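Local coordinates for protein putatuve endo-xylanase (Clostridium stercorarium, PDB 1O8P) that probably binds xylan and related plant cell-wall polysaccharides, as a family 6 carbohydrate-binding module of a putative endo-xylanase, at residues A[21-26]-A[66-71]; A[91-96]-A[127-132]; A[40-45]-A[52-57]. All coordinates share one frame; numbering follows the deposited sequence.

Contact 1. Residues A[21-26]-A[66-71]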
# COMPACT_ATOMS: atom_id res chain seq x y z
N GLY A 21 10.66 -4.40 -17.11
CA GLY A 21 9.36 -3.74 -17.18
C GLY A 21 8.60 -3.82 -15.87
O GLY A 21 7.41 -3.60 -15.80
N THR A 22 9.33 -4.16 -14.82
CA THR A 22 8.73 -4.51 -13.54
C THR A 22 9.46 -3.88 -12.35
O THR A 22 10.61 -3.48 -12.47
CB THR A 22 8.73 -6.04 -13.54
OG1 THR A 22 7.39 -6.49 -13.67
CG2 THR A 22 9.32 -6.61 -12.38
N ARG A 23 8.75 -3.76 -11.22
CA ARG A 23 9.24 -3.30 -9.95
C ARG A 23 9.22 -4.48 -9.02
O ARG A 23 8.24 -5.28 -9.03
CB ARG A 23 8.27 -2.27 -9.35
CG ARG A 23 8.26 -0.94 -10.05
CD ARG A 23 7.38 0.07 -9.39
NE ARG A 23 6.00 -0.01 -9.87
CZ ARG A 23 5.03 0.80 -9.47
NH1 ARG A 23 5.25 1.77 -8.57
NH2 ARG A 23 3.82 0.63 -9.97
N SER A 24 10.27 -4.60 -8.21
CA SER A 24 10.33 -5.68 -7.23
C SER A 24 9.26 -5.53 -6.13
O SER A 24 8.97 -4.40 -5.68
CB SER A 24 11.70 -5.71 -6.57
OG SER A 24 11.79 -6.89 -5.78
N ALA A 25 8.71 -6.66 -5.68
CA ALA A 25 7.80 -6.71 -4.51
C ALA A 25 8.57 -6.52 -3.21
O ALA A 25 8.01 -6.13 -2.21
CB ALA A 25 7.06 -8.10 -4.46
N PHE A 26 9.87 -6.86 -3.26
CA PHE A 26 10.76 -6.96 -2.11
C PHE A 26 11.64 -5.74 -1.81
O PHE A 26 12.37 -5.79 -0.86
CB PHE A 26 11.59 -8.24 -2.19
CG PHE A 26 10.77 -9.44 -2.51
CD1 PHE A 26 10.05 -10.09 -1.50
CD2 PHE A 26 10.68 -9.91 -3.84
CE1 PHE A 26 9.27 -11.19 -1.80
CE2 PHE A 26 9.89 -10.99 -4.15
CZ PHE A 26 9.19 -11.66 -3.14
N LYS A 66 0.92 -1.33 -10.84
CA LYS A 66 1.00 -2.33 -11.88
C LYS A 66 2.36 -2.97 -11.93
O LYS A 66 3.33 -2.39 -11.50
CB LYS A 66 0.67 -1.68 -13.23
CG LYS A 66 -0.80 -1.33 -13.39
CD LYS A 66 -1.06 -0.81 -14.81
CE LYS A 66 -1.95 -1.77 -15.61
NZ LYS A 66 -1.29 -3.10 -16.01
N ASN A 67 2.44 -4.20 -12.42
CA ASN A 67 3.73 -4.82 -12.72
C ASN A 67 4.63 -4.99 -11.50
O ASN A 67 5.82 -4.70 -11.57
CB ASN A 67 4.45 -4.07 -13.87
CG ASN A 67 3.57 -3.98 -15.14
OD1 ASN A 67 3.29 -2.89 -15.68
ND2 ASN A 67 3.09 -5.13 -15.57
N ILE A 68 4.08 -5.47 -10.39
CA ILE A 68 4.96 -5.86 -9.27
C ILE A 68 5.46 -7.31 -9.46
O ILE A 68 4.67 -8.23 -9.67
CB ILE A 68 4.24 -5.68 -7.91
CG1 ILE A 68 3.61 -4.28 -7.77
CG2 ILE A 68 5.15 -6.03 -6.74
CD1 ILE A 68 4.48 -3.10 -8.23
N ASP A 69 6.77 -7.49 -9.36
CA ASP A 69 7.38 -8.79 -9.53
C ASP A 69 7.57 -9.49 -8.16
O ASP A 69 8.42 -9.08 -7.36
CB ASP A 69 8.69 -8.61 -10.27
CG ASP A 69 9.35 -9.90 -10.56
OD1 ASP A 69 8.78 -10.95 -10.21
OD2 ASP A 69 10.46 -9.98 -11.10
N PHE A 70 6.74 -10.51 -7.88
CA PHE A 70 6.71 -11.27 -6.59
C PHE A 70 7.66 -12.49 -6.64
O PHE A 70 7.80 -13.25 -5.67
CB PHE A 70 5.26 -11.74 -6.25
CG PHE A 70 4.35 -10.62 -5.70
CD1 PHE A 70 3.79 -9.66 -6.55
CD2 PHE A 70 4.08 -10.52 -4.33
CE1 PHE A 70 2.99 -8.64 -6.06
CE2 PHE A 70 3.25 -9.51 -3.83
CZ PHE A 70 2.71 -8.54 -4.71
N GLY A 71 8.28 -12.72 -7.79
CA GLY A 71 9.24 -13.80 -7.92
C GLY A 71 8.60 -15.11 -7.58
O GLY A 71 7.52 -15.41 -8.05
O HOH W 1 11.31 -9.76 -7.47
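The methyl group of A25 sits over the centre of one face of the F70 ring, a CH-pi contact with CB 3.9 Å from the ring centroid. A25 CB also lies above a face of the F26 ring, offset toward its rim. F70 O meets the edge of the F26 ring, nearest at CZ. I68 CD1 lies over one face of the R23 guanidinium. The arginine chain bends at chi3 (-87°), which puts NE 3.8 Å from I68 CD1. K66 O lies at the guanidinium edge, but its bond from NH2 is weak at 3.4 Å; the stronger partner is D35, a salt bridge. I68 CG2, anti to its own backbone N, packs on A25 CB at 3.6 Å.

The backbones pair as parallel strands. R23 N donates to N67 O, and D69 N to R23 O at 2.7 Å. A25 N then bonds to D69 O at 3.0 Å. T22 OG1 also donates to N67 O (3.2 Å). D69 OD1 accepts from G71 N, an Asx turn, and its OD2 takes the backbone N-H of V19. S24 OG accepts from F26 N, an ST turn. N67 O is thus gripped by two donors, while side-chain acceptors bind backbone N-H groups where both strands end.

Contact 2. Residues A[91-96]-A[127-132]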
# COMPACT_ATOMS: atom_id res chain seq x y z
N VAL A 91 -5.25 -5.42 0.47
CA VAL A 91 -4.26 -5.69 -0.56
C VAL A 91 -4.89 -6.70 -1.53
O VAL A 91 -5.16 -7.83 -1.15
CB VAL A 91 -2.89 -6.19 0.03
CG1 VAL A 91 -1.87 -6.31 -1.10
CG2 VAL A 91 -2.38 -5.23 1.12
N ARG A 92 -5.14 -6.26 -2.76
CA ARG A 92 -5.90 -7.03 -3.74
C ARG A 92 -5.17 -7.18 -5.06
O ARG A 92 -4.27 -6.39 -5.37
CB ARG A 92 -7.24 -6.36 -4.03
CG ARG A 92 -8.15 -6.16 -2.87
CD ARG A 92 -9.52 -6.04 -3.35
NE ARG A 92 -10.51 -6.12 -2.31
CZ ARG A 92 -11.44 -7.05 -2.24
NH1 ARG A 92 -11.51 -8.03 -3.13
NH2 ARG A 92 -12.30 -7.02 -1.25
N LEU A 93 -5.58 -8.18 -5.85
CA LEU A 93 -5.05 -8.36 -7.20
C LEU A 93 -5.91 -7.64 -8.28
O LEU A 93 -7.13 -7.75 -8.27
CB LEU A 93 -5.00 -9.82 -7.55
CG LEU A 93 -4.02 -10.70 -6.78
CD1 LEU A 93 -4.13 -12.11 -7.31
CD2 LEU A 93 -2.57 -10.14 -6.86
N GLY A 94 -5.26 -6.90 -9.18
CA GLY A 94 -5.92 -6.52 -10.43
C GLY A 94 -6.77 -5.29 -10.29
O GLY A 94 -6.52 -4.30 -10.96
N SER A 95 -7.75 -5.32 -9.40
CA SER A 95 -8.64 -4.19 -9.21
C SER A 95 -9.16 -4.20 -7.79
O SER A 95 -8.91 -5.14 -7.05
CB SER A 95 -9.81 -4.27 -10.22
OG SER A 95 -10.75 -5.28 -9.83
N PRO A 96 -9.88 -3.15 -7.39
CA PRO A 96 -10.56 -3.12 -6.09
C PRO A 96 -11.54 -4.31 -5.81
O PRO A 96 -11.89 -4.58 -4.64
CB PRO A 96 -11.32 -1.80 -6.13
CG PRO A 96 -10.58 -0.99 -7.05
CD PRO A 96 -10.07 -1.88 -8.13
N GLY A 127 5.06 -14.43 -9.19
CA GLY A 127 5.10 -13.87 -10.55
C GLY A 127 4.68 -12.41 -10.59
O GLY A 127 4.65 -11.73 -9.57
N VAL A 128 4.29 -11.94 -11.77
CA VAL A 128 4.03 -10.53 -11.97
C VAL A 128 2.56 -10.19 -11.82
O VAL A 128 1.72 -10.76 -12.56
CB VAL A 128 4.59 -10.00 -13.32
CG1 VAL A 128 4.33 -8.47 -13.43
CG2 VAL A 128 6.10 -10.28 -13.38
N LYS A 129 2.25 -9.28 -10.87
CA LYS A 129 0.89 -8.90 -10.54
C LYS A 129 0.67 -7.39 -10.47
O LYS A 129 1.57 -6.62 -10.14
CB LYS A 129 0.43 -9.50 -9.19
CG LYS A 129 0.50 -11.02 -9.02
CD LYS A 129 -0.44 -11.78 -9.93
CE LYS A 129 -0.63 -13.25 -9.46
NZ LYS A 129 0.33 -14.20 -10.21
N ASP A 130 -0.56 -6.99 -10.75
CA ASP A 130 -1.04 -5.66 -10.42
C ASP A 130 -1.62 -5.65 -9.03
O ASP A 130 -2.50 -6.45 -8.72
CB ASP A 130 -2.09 -5.21 -11.41
CG ASP A 130 -1.54 -5.07 -12.82
OD1 ASP A 130 -0.29 -5.08 -13.06
OD2 ASP A 130 -2.31 -4.99 -13.76
N ILE A 131 -1.11 -4.73 -8.21
CA ILE A 131 -1.53 -4.64 -6.79
C ILE A 131 -2.40 -3.41 -6.55
O ILE A 131 -2.08 -2.29 -6.97
CB ILE A 131 -0.32 -4.64 -5.80
CG1 ILE A 131 0.40 -5.99 -5.84
CG2 ILE A 131 -0.80 -4.43 -4.31
CD1 ILE A 131 -0.44 -7.18 -5.24
N VAL A 132 -3.49 -3.65 -5.85
CA VAL A 132 -4.41 -2.59 -5.45
C VAL A 132 -4.51 -2.47 -3.93
O VAL A 132 -4.74 -3.46 -3.25
CB VAL A 132 -5.82 -2.84 -6.09
CG1 VAL A 132 -6.77 -1.68 -5.81
CG2 VAL A 132 -5.64 -3.08 -7.61
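R92 and V132 form a hydrogen-bonded antiparallel pair, with R92 N to V132 O and V132 N to R92 O both at 2.9 Å. G94, just past strand 91-93, adds a third bond, N to D130 O at 2.8 Å. Within the turn, S95 N bonds back to L93 O.

Apolar contacts fall on both faces. On the L93 and I131 face, L93 CD2 meets I131 CD1 at 4.0 Å and also lies against K129 CB and CG, crossing the lysine chain obliquely. I131 CG2 reaches V91 CG1 at 3.9 Å. On the R92 and V132 face, V132 sits under the turn. Its CG1 is anti to the backbone N (chi1 -175°) and touches the P96 ring, while CG2 lies 3.6 Å from S95 N.

The polar ends turn to other partners. R92 bonds to G98 O and Q90 OE1, and K129 NZ to A126 O. D130 takes the N-H of N67 and a salt bridge from K66.

The end of strand 87-93 thus pairs antiparallel with the start of strand 128-135, and the chain then turns at G94-P96, in the beta-sandwich of a family 6 carbohydrate-binding module.

Contact 3. Residues A[40-45]-A[52-57]. With CA (calcium ion), chain B.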
# COMPACT_ATOMS: atom_id res chain seq x y z
N PRO A 40 -11.27 11.33 -5.42
CA PRO A 40 -11.18 12.72 -5.91
C PRO A 40 -10.18 13.57 -5.15
O PRO A 40 -9.49 14.37 -5.80
CB PRO A 40 -12.60 13.29 -5.68
CG PRO A 40 -13.32 12.25 -4.78
CD PRO A 40 -12.67 10.91 -5.20
N ASN A 41 -10.07 13.37 -3.83
CA ASN A 41 -9.25 14.19 -2.95
C ASN A 41 -7.81 13.75 -2.78
O ASN A 41 -7.02 14.48 -2.20
CB ASN A 41 -9.86 14.24 -1.55
CG ASN A 41 -11.20 14.98 -1.50
OD1 ASN A 41 -11.62 15.56 -2.50
ND2 ASN A 41 -11.84 14.96 -0.35
N LEU A 42 -7.48 12.54 -3.26
CA LEU A 42 -6.21 11.90 -2.94
C LEU A 42 -5.09 12.84 -3.33
O LEU A 42 -5.14 13.44 -4.39
CB LEU A 42 -6.06 10.56 -3.68
CG LEU A 42 -5.12 9.54 -3.00
CD1 LEU A 42 -5.64 8.11 -3.10
CD2 LEU A 42 -3.77 9.63 -3.66
N GLN A 43 -4.08 12.94 -2.47
CA GLN A 43 -2.93 13.86 -2.72
C GLN A 43 -1.61 13.29 -2.26
O GLN A 43 -1.60 12.43 -1.40
CB GLN A 43 -3.14 15.16 -1.96
CG GLN A 43 -3.53 16.27 -2.87
CD GLN A 43 -4.17 17.34 -2.09
OE1 GLN A 43 -3.51 18.01 -1.27
NE2 GLN A 43 -5.47 17.53 -2.30
N ILE A 44 -0.50 13.83 -2.77
CA ILE A 44 0.82 13.46 -2.29
C ILE A 44 1.36 14.61 -1.47
O ILE A 44 1.33 15.76 -1.92
CB ILE A 44 1.74 13.10 -3.49
CG1 ILE A 44 1.10 11.98 -4.34
CG2 ILE A 44 3.16 12.79 -3.02
CD1 ILE A 44 1.61 11.87 -5.78
N PHE A 45 1.83 14.30 -0.26
CA PHE A 45 2.34 15.29 0.66
C PHE A 45 3.83 15.05 0.90
O PHE A 45 4.27 13.90 1.01
CB PHE A 45 1.63 15.22 2.02
CG PHE A 45 0.16 15.47 1.94
CD1 PHE A 45 -0.33 16.64 1.34
CD2 PHE A 45 -0.74 14.56 2.50
CE1 PHE A 45 -1.68 16.88 1.25
CE2 PHE A 45 -2.11 14.80 2.41
CZ PHE A 45 -2.57 15.96 1.75
N SER A 52 7.85 11.43 0.46
CA SER A 52 6.44 11.78 0.24
C SER A 52 5.52 10.66 0.68
O SER A 52 5.95 9.52 0.80
CB SER A 52 6.16 12.07 -1.24
OG SER A 52 6.97 13.10 -1.76
N ALA A 53 4.25 10.98 0.90
CA ALA A 53 3.29 9.98 1.28
C ALA A 53 1.97 10.34 0.63
O ALA A 53 1.71 11.49 0.33
CB ALA A 53 3.15 9.91 2.80
N ILE A 54 1.17 9.35 0.31
CA ILE A 54 -0.19 9.67 -0.08
C ILE A 54 -1.04 9.96 1.18
O ILE A 54 -0.79 9.41 2.25
CB ILE A 54 -0.76 8.57 -0.99
CG1 ILE A 54 -0.75 7.19 -0.27
CG2 ILE A 54 0.06 8.54 -2.33
CD1 ILE A 54 -1.36 6.02 -1.04
N GLY A 55 -2.04 10.83 1.02
CA GLY A 55 -2.97 11.25 2.07
C GLY A 55 -4.26 11.82 1.45
O GLY A 55 -4.46 11.67 0.24
N TYR A 56 -5.09 12.51 2.27
CA TYR A 56 -6.46 12.96 1.96
C TYR A 56 -7.25 11.78 1.44
O TYR A 56 -8.05 11.89 0.50
CB TYR A 56 -6.53 14.17 0.99
CG TYR A 56 -6.20 15.56 1.54
CD1 TYR A 56 -5.73 15.75 2.85
CD2 TYR A 56 -6.31 16.68 0.72
CE1 TYR A 56 -5.40 17.04 3.34
CE2 TYR A 56 -5.99 17.95 1.17
CZ TYR A 56 -5.53 18.15 2.48
OH TYR A 56 -5.20 19.44 2.91
N ILE A 57 -7.01 10.62 2.06
CA ILE A 57 -7.67 9.35 1.72
C ILE A 57 -8.98 9.18 2.49
O ILE A 57 -9.10 9.61 3.64
CB ILE A 57 -6.68 8.15 1.94
CG1 ILE A 57 -5.72 8.02 0.74
CG2 ILE A 57 -7.41 6.83 2.26
CD1 ILE A 57 -4.49 7.20 1.06
CA CA B . 6.91 7.56 -0.09
O HOH W 2 8.87 8.95 -0.59
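L42 and I57 lie side by side and point the same way, with L42 CD1 3.8 Å from I57 CG1. L42 CD2 reaches I54 CB. I54 CG2 also meets I44 CG1 at 4.1 Å. Beyond this group, I54 and I57 pack on F135 of strand 128-135. On the other face of the hairpin, F45 and Y56 form a T-shaped pair. The F45 edge, led by CZ, points at one face of the Y56 ring, with centroids 4.8 Å apart and planes at 72°. F45 CE2 passes 3.7 Å from G55 CA, where the glycine leaves room for the ring.

Strands 43-46 and 52-55 make a beta hairpin in this beta-sandwich module, tied by an I54 backbone hydrogen bond to V141 of strand 140-147. Q43 pairs with G55 and F45 with A53, each through two backbone hydrogen bonds.

The Q43 amide lies beside the Y56 ring, its plane turned 70° from it, with NE2 3.2 Å from Y56 CD2. N41 O comes to the edge of the Y56 ring. At the opposite end of strand 52-55, S52 O binds the calcium ion at 2.4 Å. Q30, E32 and D142 complete the protein ligands, and S52 N donates to a calcium-bound water.

Contacts 1 and 2 share the same mixed sheet, where strands 62-69 and 128-135 are neighbours. Their centres are about 11 Å apart and they touch: I68 N lies 2.8 Å from K129 O, and F70 CZ packs on I131 CD1. Strand 23-24 pairs with 62-69, and 87-93 joins 128-135. Contact 3 is a hairpin, its centre about 23 Å from that of contact 1 and about 20 Å from that of contact 2, touching neither. Along the chain it is nested inside the loop closed by contact 1, and both close before contact 2 opens. The sheet contacts thus build one part of the sandwich. The hairpin supplies S52 to the calcium site, and the calcium lies about 10 Å from the side chain of R23 in contact 1.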